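Local coordinates for protein aspartate--tRNA(Asp/Asn) ligase (Sulfolobus tokodaii, PDB 1WYD) that activates aspartate with ATP and transfers it to the acceptor end of tRNA(Asp) and, with relaxed specificity, tRNA(Asn), at residues B[134-139]-B[259-264]; B[141-146]-B[247-252]; B[361-366]-B[379-384]. One frame throughout, in Å; residues are numbered along the deposited sequence.

Contact 1 (B[134-139]-B[259-264])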
# COMPACT_ATOMS: atom_id res chain seq x y z
N ILE B 134 13.83 -4.11 -7.78
CA ILE B 134 13.25 -3.54 -6.57
C ILE B 134 12.92 -2.08 -6.86
O ILE B 134 11.86 -1.56 -6.49
CB ILE B 134 14.28 -3.69 -5.42
CG1 ILE B 134 14.44 -5.18 -5.07
CG2 ILE B 134 13.91 -2.80 -4.26
CD1 ILE B 134 15.46 -5.48 -3.94
N LYS B 135 13.83 -1.41 -7.54
CA LYS B 135 13.64 -0.02 -7.95
C LYS B 135 12.48 0.21 -8.91
O LYS B 135 11.71 1.14 -8.73
CB LYS B 135 14.95 0.57 -8.47
CG LYS B 135 15.89 0.91 -7.33
CD LYS B 135 17.21 1.56 -7.78
CE LYS B 135 18.21 0.56 -8.25
NZ LYS B 135 19.59 1.17 -8.40
N ILE B 136 12.32 -0.68 -9.88
CA ILE B 136 11.28 -0.52 -10.92
C ILE B 136 9.89 -0.71 -10.34
O ILE B 136 8.94 -0.02 -10.76
CB ILE B 136 11.53 -1.50 -12.10
CG1 ILE B 136 12.65 -0.97 -13.00
CG2 ILE B 136 10.27 -1.78 -12.93
CD1 ILE B 136 13.10 -1.97 -14.07
N GLN B 137 9.76 -1.70 -9.45
CA GLN B 137 8.51 -1.94 -8.77
C GLN B 137 8.03 -0.68 -8.07
O GLN B 137 6.86 -0.38 -8.10
CB GLN B 137 8.67 -3.10 -7.74
CG GLN B 137 7.33 -3.61 -7.25
CD GLN B 137 7.40 -4.85 -6.32
OE1 GLN B 137 7.62 -4.72 -5.12
NE2 GLN B 137 7.14 -6.01 -6.88
N SER B 138 8.95 0.06 -7.44
CA SER B 138 8.58 1.19 -6.62
C SER B 138 8.08 2.34 -7.49
O SER B 138 7.10 3.05 -7.15
CB SER B 138 9.78 1.67 -5.78
OG SER B 138 9.44 2.84 -5.04
N LEU B 139 8.74 2.48 -8.63
CA LEU B 139 8.41 3.46 -9.64
C LEU B 139 7.12 3.03 -10.28
O LEU B 139 6.34 3.87 -10.74
CB LEU B 139 9.51 3.45 -10.70
CG LEU B 139 10.49 4.59 -10.98
CD1 LEU B 139 10.77 5.56 -9.80
CD2 LEU B 139 11.80 4.02 -11.64
N GLU B 259 18.44 3.56 -16.39
CA GLU B 259 19.62 2.86 -15.88
C GLU B 259 19.28 1.42 -15.47
O GLU B 259 20.03 0.49 -15.76
CB GLU B 259 20.26 3.71 -14.76
CG GLU B 259 21.49 3.14 -14.06
CD GLU B 259 21.48 3.34 -12.53
OE1 GLU B 259 21.53 4.52 -12.06
OE2 GLU B 259 21.43 2.32 -11.78
N GLU B 260 18.11 1.24 -14.88
CA GLU B 260 17.66 -0.05 -14.38
C GLU B 260 17.34 -0.98 -15.54
O GLU B 260 17.78 -2.13 -15.57
CB GLU B 260 16.46 0.12 -13.44
CG GLU B 260 16.82 0.58 -12.02
CD GLU B 260 17.25 2.04 -11.91
OE1 GLU B 260 17.95 2.38 -10.89
OE2 GLU B 260 16.91 2.85 -12.81
N LEU B 261 16.63 -0.46 -16.54
CA LEU B 261 16.39 -1.20 -17.77
C LEU B 261 17.68 -1.60 -18.51
O LEU B 261 17.79 -2.71 -19.10
CB LEU B 261 15.49 -0.38 -18.70
CG LEU B 261 14.02 -0.26 -18.30
CD1 LEU B 261 13.34 0.80 -19.12
CD2 LEU B 261 13.28 -1.60 -18.46
N LYS B 262 18.66 -0.70 -18.45
CA LYS B 262 19.99 -0.93 -19.01
C LYS B 262 20.62 -2.16 -18.33
O LYS B 262 20.95 -3.12 -19.00
CB LYS B 262 20.83 0.34 -18.87
CG LYS B 262 21.96 0.48 -19.86
CD LYS B 262 23.19 1.21 -19.24
CE LYS B 262 24.46 0.99 -20.11
NZ LYS B 262 25.70 1.64 -19.58
N ILE B 263 20.72 -2.14 -17.01
CA ILE B 263 21.19 -3.32 -16.25
C ILE B 263 20.42 -4.61 -16.60
O ILE B 263 20.99 -5.70 -16.59
CB ILE B 263 21.10 -3.03 -14.74
CG1 ILE B 263 22.22 -2.06 -14.34
CG2 ILE B 263 21.09 -4.34 -13.90
CD1 ILE B 263 21.79 -1.09 -13.28
N LEU B 264 19.14 -4.46 -16.94
CA LEU B 264 18.27 -5.59 -17.26
C LEU B 264 18.25 -6.07 -18.74
O LEU B 264 17.64 -7.09 -19.07
CB LEU B 264 16.84 -5.26 -16.80
CG LEU B 264 16.60 -5.21 -15.29
CD1 LEU B 264 15.28 -4.45 -14.95
CD2 LEU B 264 16.64 -6.60 -14.67
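Ile136 and Leu264 meet tip to tip where two helices of the class II synthetase catalytic domain pass, their local axes 10.3 Å apart at 138°. Helix 128-150 and the strand that follows it are consistent with motif 1 of this class. The tight part of the contact is apolar: Ile136 CD1 lies 3.4 Å from Leu264 CD1, closer than usual van der Waals separation. Ile136 CG1 also slides past Glu260, coming 4.0 Å from its CB. Met405 and Leu408 of helix 401-409 and Ile253 of helix 235-256 close around Ile136, which is buried.

The other side is looser and polar. Lys135 is partly exposed and Glu259 exposed, and Lys135 NZ and Glu259 OE2 stand 4.0 Å apart, opposite charges beyond salt-bridge range. Lys135 crosses Glu260 at about a right angle and forms a salt bridge with it, Lys135 NZ to Glu260 OE1 at 3.2 Å, although the hydrogen bond within it is weak. An alanine at Lys135 would probably leave the carboxylate of Glu260 without its cationic mate in this contact. The bend of the lysine chain at chi3 (-81°) sets Lys135 CE 3.2 Å from Glu260 OE1.

Contact 2 (B[141-146]-B[247-252])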
# COMPACT_ATOMS: atom_id res chain seq x y z
N LEU B 141 4.62 1.63 -8.84
CA LEU B 141 3.51 1.88 -7.94
C LEU B 141 3.17 3.38 -7.90
O LEU B 141 1.99 3.79 -7.83
CB LEU B 141 3.81 1.31 -6.54
CG LEU B 141 3.89 -0.24 -6.46
CD1 LEU B 141 4.72 -0.68 -5.25
CD2 LEU B 141 2.52 -0.90 -6.41
N LYS B 142 4.23 4.18 -7.91
CA LYS B 142 4.15 5.62 -7.94
C LYS B 142 3.33 6.02 -9.18
O LYS B 142 2.37 6.76 -9.07
CB LYS B 142 5.57 6.22 -7.95
CG LYS B 142 5.63 7.70 -7.63
CD LYS B 142 6.70 8.45 -8.44
CE LYS B 142 6.60 8.15 -9.95
NZ LYS B 142 7.09 9.24 -10.84
N ALA B 143 3.68 5.45 -10.33
CA ALA B 143 3.04 5.86 -11.60
C ALA B 143 1.61 5.40 -11.62
O ALA B 143 0.76 6.04 -12.25
CB ALA B 143 3.78 5.29 -12.82
N PHE B 144 1.36 4.29 -10.92
CA PHE B 144 0.02 3.73 -10.85
C PHE B 144 -0.86 4.70 -10.08
O PHE B 144 -1.96 4.99 -10.49
CB PHE B 144 0.09 2.36 -10.14
CG PHE B 144 -1.24 1.75 -9.79
CD1 PHE B 144 -2.00 1.09 -10.77
CD2 PHE B 144 -1.72 1.78 -8.46
CE1 PHE B 144 -3.21 0.51 -10.48
CE2 PHE B 144 -2.95 1.18 -8.13
CZ PHE B 144 -3.70 0.52 -9.16
N ARG B 145 -0.38 5.17 -8.93
CA ARG B 145 -1.22 5.97 -8.07
C ARG B 145 -1.39 7.36 -8.69
O ARG B 145 -2.48 7.94 -8.69
CB ARG B 145 -0.63 6.04 -6.69
CG ARG B 145 -0.65 4.71 -5.94
CD ARG B 145 -0.33 4.88 -4.47
NE ARG B 145 -0.10 3.61 -3.79
CZ ARG B 145 1.10 3.05 -3.62
NH1 ARG B 145 2.18 3.66 -4.08
NH2 ARG B 145 1.22 1.89 -2.95
N GLU B 146 -0.31 7.88 -9.26
CA GLU B 146 -0.32 9.19 -9.91
C GLU B 146 -1.46 9.35 -10.91
O GLU B 146 -2.25 10.28 -10.81
CB GLU B 146 1.05 9.42 -10.55
CG GLU B 146 1.20 10.68 -11.37
CD GLU B 146 2.55 10.68 -12.06
OE1 GLU B 146 3.42 11.49 -11.66
OE2 GLU B 146 2.74 9.84 -12.96
N HIS B 247 0.17 3.00 -19.60
CA HIS B 247 0.94 3.92 -20.40
C HIS B 247 1.80 4.79 -19.50
O HIS B 247 2.99 5.02 -19.78
CB HIS B 247 0.00 4.78 -21.26
CG HIS B 247 0.72 5.68 -22.20
ND1 HIS B 247 1.20 5.24 -23.42
CD2 HIS B 247 1.10 6.96 -22.09
CE1 HIS B 247 1.82 6.23 -24.03
NE2 HIS B 247 1.78 7.28 -23.24
N ASN B 248 1.24 5.29 -18.41
CA ASN B 248 2.06 6.14 -17.54
C ASN B 248 3.15 5.34 -16.82
O ASN B 248 4.25 5.87 -16.52
CB ASN B 248 1.17 6.90 -16.57
CG ASN B 248 1.92 7.90 -15.74
OD1 ASN B 248 2.53 8.82 -16.29
ND2 ASN B 248 1.83 7.77 -14.40
N ILE B 249 2.83 4.06 -16.57
CA ILE B 249 3.74 3.12 -15.95
C ILE B 249 4.94 2.90 -16.87
O ILE B 249 6.06 3.21 -16.50
CB ILE B 249 3.01 1.76 -15.57
CG1 ILE B 249 2.10 1.97 -14.37
CG2 ILE B 249 4.02 0.71 -15.20
CD1 ILE B 249 1.25 0.81 -14.03
N VAL B 250 4.72 2.36 -18.06
CA VAL B 250 5.86 2.11 -18.95
C VAL B 250 6.64 3.39 -19.28
O VAL B 250 7.90 3.38 -19.30
CB VAL B 250 5.43 1.37 -20.22
CG1 VAL B 250 4.72 0.04 -19.86
CG2 VAL B 250 4.52 2.22 -21.03
N LYS B 251 5.92 4.49 -19.43
CA LYS B 251 6.58 5.79 -19.63
C LYS B 251 7.47 6.17 -18.45
O LYS B 251 8.57 6.68 -18.65
CB LYS B 251 5.54 6.89 -19.90
CG LYS B 251 6.12 8.20 -20.44
CD LYS B 251 5.06 9.31 -20.39
CE LYS B 251 5.52 10.57 -21.15
NZ LYS B 251 5.24 11.81 -20.34
N THR B 252 7.01 5.94 -17.23
CA THR B 252 7.85 6.25 -16.07
C THR B 252 9.10 5.35 -16.00
O THR B 252 10.20 5.81 -15.65
CB THR B 252 7.04 6.18 -14.77
OG1 THR B 252 5.92 7.09 -14.84
CG2 THR B 252 7.86 6.68 -13.60
O HOH W 1 5.05 8.91 -12.80
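Asn248 and Glu146 cross at about a right angle, with the amide and carboxylate planes turned 50° apart. Asn248 has CG anti to its backbone N (chi1 -174°), which sets CG towards helix 128-150; from there ND2 gives two hydrogen bonds. One runs 2.7 Å from Asn248 ND2 to Glu146 OE2, nearly straight and on the anti lone pair of that oxygen. The other runs 3.0 Å from Asn248 ND2 to the backbone Ala143 O. Both acceptors lie close to the amide plane, so the pair of bonds fixes the rotation of the amide.

Beside this group, Thr252 OG1 donates to Asn248 O at 2.7 Å, reaching it from the face opposite to Thr252 N. A water donates to Thr252 OG1 and Glu146 OE2 and accepts from Lys142 NZ, so it bridges the two helices; the lysine also forms a salt bridge with Glu256.

The small Ala143 permits close approach: its CB is 3.8 Å from Ile249 CA, and the local axes come within 8.4 Å at 143°. Leu408 of helix 401-409 packs on Ile249, while Phe144 points away from helix 235-256 and its side chain touches Val205, Met226 and Val228, placing helix 128-150 between helix 235-256 and strands 201-209 and 222-231 of the mixed sheet of the class II synthetase catalytic domain.

Contact 3 (B[361-366]-B[379-384])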
# COMPACT_ATOMS: atom_id res chain seq x y z
N HIS B 361 -25.61 -4.75 -9.84
CA HIS B 361 -25.94 -3.75 -8.81
C HIS B 361 -27.35 -3.87 -8.28
O HIS B 361 -27.75 -3.12 -7.37
CB HIS B 361 -25.65 -2.30 -9.27
CG HIS B 361 -26.56 -1.79 -10.34
ND1 HIS B 361 -27.80 -1.26 -10.07
CD2 HIS B 361 -26.41 -1.71 -11.69
CE1 HIS B 361 -28.38 -0.89 -11.20
NE2 HIS B 361 -27.56 -1.16 -12.20
N LYS B 362 -28.11 -4.82 -8.80
CA LYS B 362 -29.41 -5.16 -8.23
C LYS B 362 -29.31 -6.49 -7.50
O LYS B 362 -28.67 -7.43 -7.97
CB LYS B 362 -30.50 -5.22 -9.31
CG LYS B 362 -30.90 -3.89 -9.98
CD LYS B 362 -31.21 -4.08 -11.48
CE LYS B 362 -31.58 -2.77 -12.24
NZ LYS B 362 -32.09 -1.66 -11.37
N ARG B 363 -29.94 -6.56 -6.33
CA ARG B 363 -30.01 -7.78 -5.52
C ARG B 363 -30.57 -8.98 -6.31
O ARG B 363 -30.02 -10.09 -6.25
CB ARG B 363 -30.81 -7.48 -4.23
CG ARG B 363 -31.73 -8.60 -3.71
CD ARG B 363 -32.13 -8.42 -2.24
NE ARG B 363 -31.67 -9.55 -1.45
CZ ARG B 363 -31.04 -9.48 -0.29
NH1 ARG B 363 -30.79 -8.32 0.29
NH2 ARG B 363 -30.67 -10.60 0.30
N GLU B 364 -31.64 -8.75 -7.07
CA GLU B 364 -32.29 -9.80 -7.87
C GLU B 364 -31.39 -10.41 -8.94
O GLU B 364 -31.31 -11.63 -9.06
CB GLU B 364 -33.61 -9.28 -8.49
N VAL B 365 -30.71 -9.59 -9.74
CA VAL B 365 -29.80 -10.15 -10.74
C VAL B 365 -28.62 -10.87 -10.06
O VAL B 365 -28.20 -11.93 -10.50
CB VAL B 365 -29.36 -9.11 -11.83
CG1 VAL B 365 -28.96 -7.83 -11.22
CG2 VAL B 365 -28.21 -9.63 -12.65
N LEU B 366 -28.11 -10.29 -8.97
CA LEU B 366 -27.09 -10.99 -8.19
C LEU B 366 -27.61 -12.35 -7.70
O LEU B 366 -26.93 -13.35 -7.80
CB LEU B 366 -26.63 -10.16 -6.99
CG LEU B 366 -25.55 -9.11 -7.22
CD1 LEU B 366 -25.51 -8.16 -6.04
CD2 LEU B 366 -24.18 -9.72 -7.46
N SER B 379 -26.69 -17.91 1.68
CA SER B 379 -25.36 -18.08 2.25
C SER B 379 -24.39 -17.00 1.79
O SER B 379 -23.23 -16.98 2.19
CB SER B 379 -24.83 -19.49 1.95
OG SER B 379 -24.76 -19.69 0.54
N PHE B 380 -24.89 -16.10 0.93
CA PHE B 380 -24.15 -14.90 0.49
C PHE B 380 -24.84 -13.62 0.89
O PHE B 380 -24.65 -12.58 0.25
CB PHE B 380 -23.89 -14.95 -1.03
CG PHE B 380 -22.95 -16.05 -1.41
CD1 PHE B 380 -23.44 -17.33 -1.71
CD2 PHE B 380 -21.58 -15.83 -1.40
CE1 PHE B 380 -22.56 -18.38 -2.04
CE2 PHE B 380 -20.69 -16.87 -1.71
CZ PHE B 380 -21.18 -18.14 -2.04
N GLU B 381 -25.63 -13.70 1.96
CA GLU B 381 -26.36 -12.55 2.50
C GLU B 381 -25.40 -11.42 2.83
O GLU B 381 -25.72 -10.25 2.59
CB GLU B 381 -27.20 -12.95 3.73
CG GLU B 381 -28.35 -12.01 4.12
CD GLU B 381 -29.03 -11.32 2.94
OE1 GLU B 381 -29.40 -11.99 1.95
OE2 GLU B 381 -29.24 -10.08 3.01
N PHE B 382 -24.22 -11.77 3.36
CA PHE B 382 -23.15 -10.82 3.67
C PHE B 382 -22.72 -9.96 2.46
O PHE B 382 -22.17 -8.86 2.64
CB PHE B 382 -21.94 -11.55 4.25
CG PHE B 382 -21.11 -12.27 3.23
CD1 PHE B 382 -21.50 -13.52 2.73
CD2 PHE B 382 -19.92 -11.70 2.75
CE1 PHE B 382 -20.75 -14.19 1.77
CE2 PHE B 382 -19.14 -12.37 1.81
CZ PHE B 382 -19.56 -13.62 1.31
N PHE B 383 -22.97 -10.46 1.25
CA PHE B 383 -22.67 -9.73 0.03
C PHE B 383 -23.92 -9.07 -0.55
O PHE B 383 -23.88 -7.92 -1.00
CB PHE B 383 -22.04 -10.71 -0.99
CG PHE B 383 -21.40 -10.06 -2.20
CD1 PHE B 383 -20.02 -10.19 -2.42
CD2 PHE B 383 -22.17 -9.41 -3.16
CE1 PHE B 383 -19.40 -9.64 -3.55
CE2 PHE B 383 -21.58 -8.85 -4.29
CZ PHE B 383 -20.18 -8.97 -4.49
N LEU B 384 -25.03 -9.80 -0.56
CA LEU B 384 -26.29 -9.32 -1.10
C LEU B 384 -26.91 -8.10 -0.41
O LEU B 384 -27.41 -7.19 -1.09
CB LEU B 384 -27.30 -10.45 -1.10
CG LEU B 384 -26.93 -11.64 -1.98
CD1 LEU B 384 -27.88 -12.80 -1.63
CD2 LEU B 384 -27.03 -11.26 -3.46
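Arg363 NH2 is gripped by both carboxylate oxygens of Glu381. The sounder bond is the one to Glu381 OE2, 3.1 Å from Arg363 NH2 with an N-H...O angle of 168°; it uses the syn lone pair and lies in the guanidinium plane. The second, to Glu381 OE1, is weak, and its short length makes its detail doubtful. The two flat groups are nearly coplanar, 7° apart, although the side chains cross at about a right angle. Glu381 begins by pointing away from the segment 361-366, and a bend at chi2 (33°) helps to bring its carboxylate back.

Over one face of the guanidinium lies Leu384 CB, 3.6 Å above the plane and offset toward the rim. Leu384 thereby joins the ionic edge to an apolar layer beneath, where its CD2 sits 3.7 Å from Leu366 CB. Leu366 crosses Phe383 at about a right angle, its CD2 obliquely placed 4.2 Å from Phe383 CE2. Phe329 meets the Phe383 ring edge-to-face, and Leu190 of helix 189-199 also packs on it.

The contact ties the start of helix 363-371, which follows strand 351-358 of the catalytic sheet, to the short helix 381-384. Arg363 NE and NH1 form salt bridges with Glu367 and Asp388, so three carboxylates take its N-H groups; together they would probably neutralise its charge and hold the guanidinium in orientation.

Contacts 1 and 2 share helix 128-150 and lie 13 Å apart between centres; they touch where Leu139 CG meets Thr252 CG2 at 4.3 Å. Both segments of contact 2 fall between those of contact 1 in the sequence. Contact 3 comes later, its centre 44 Å from that of contact 1 and 35 Å from that of contact 2. Contacts 1 and 2 both come near the predicted ATP site, contact 3 near residues predicted to bind aspartate. The side chain of Leu401, a predicted ATP-site residue in motif 3, is about 8 Å from that of Ile136 and about 7 Å from that of Phe144. Leu366 and Phe383 have side chains about 7 Å from those of Arg359 and Glu167, respectively.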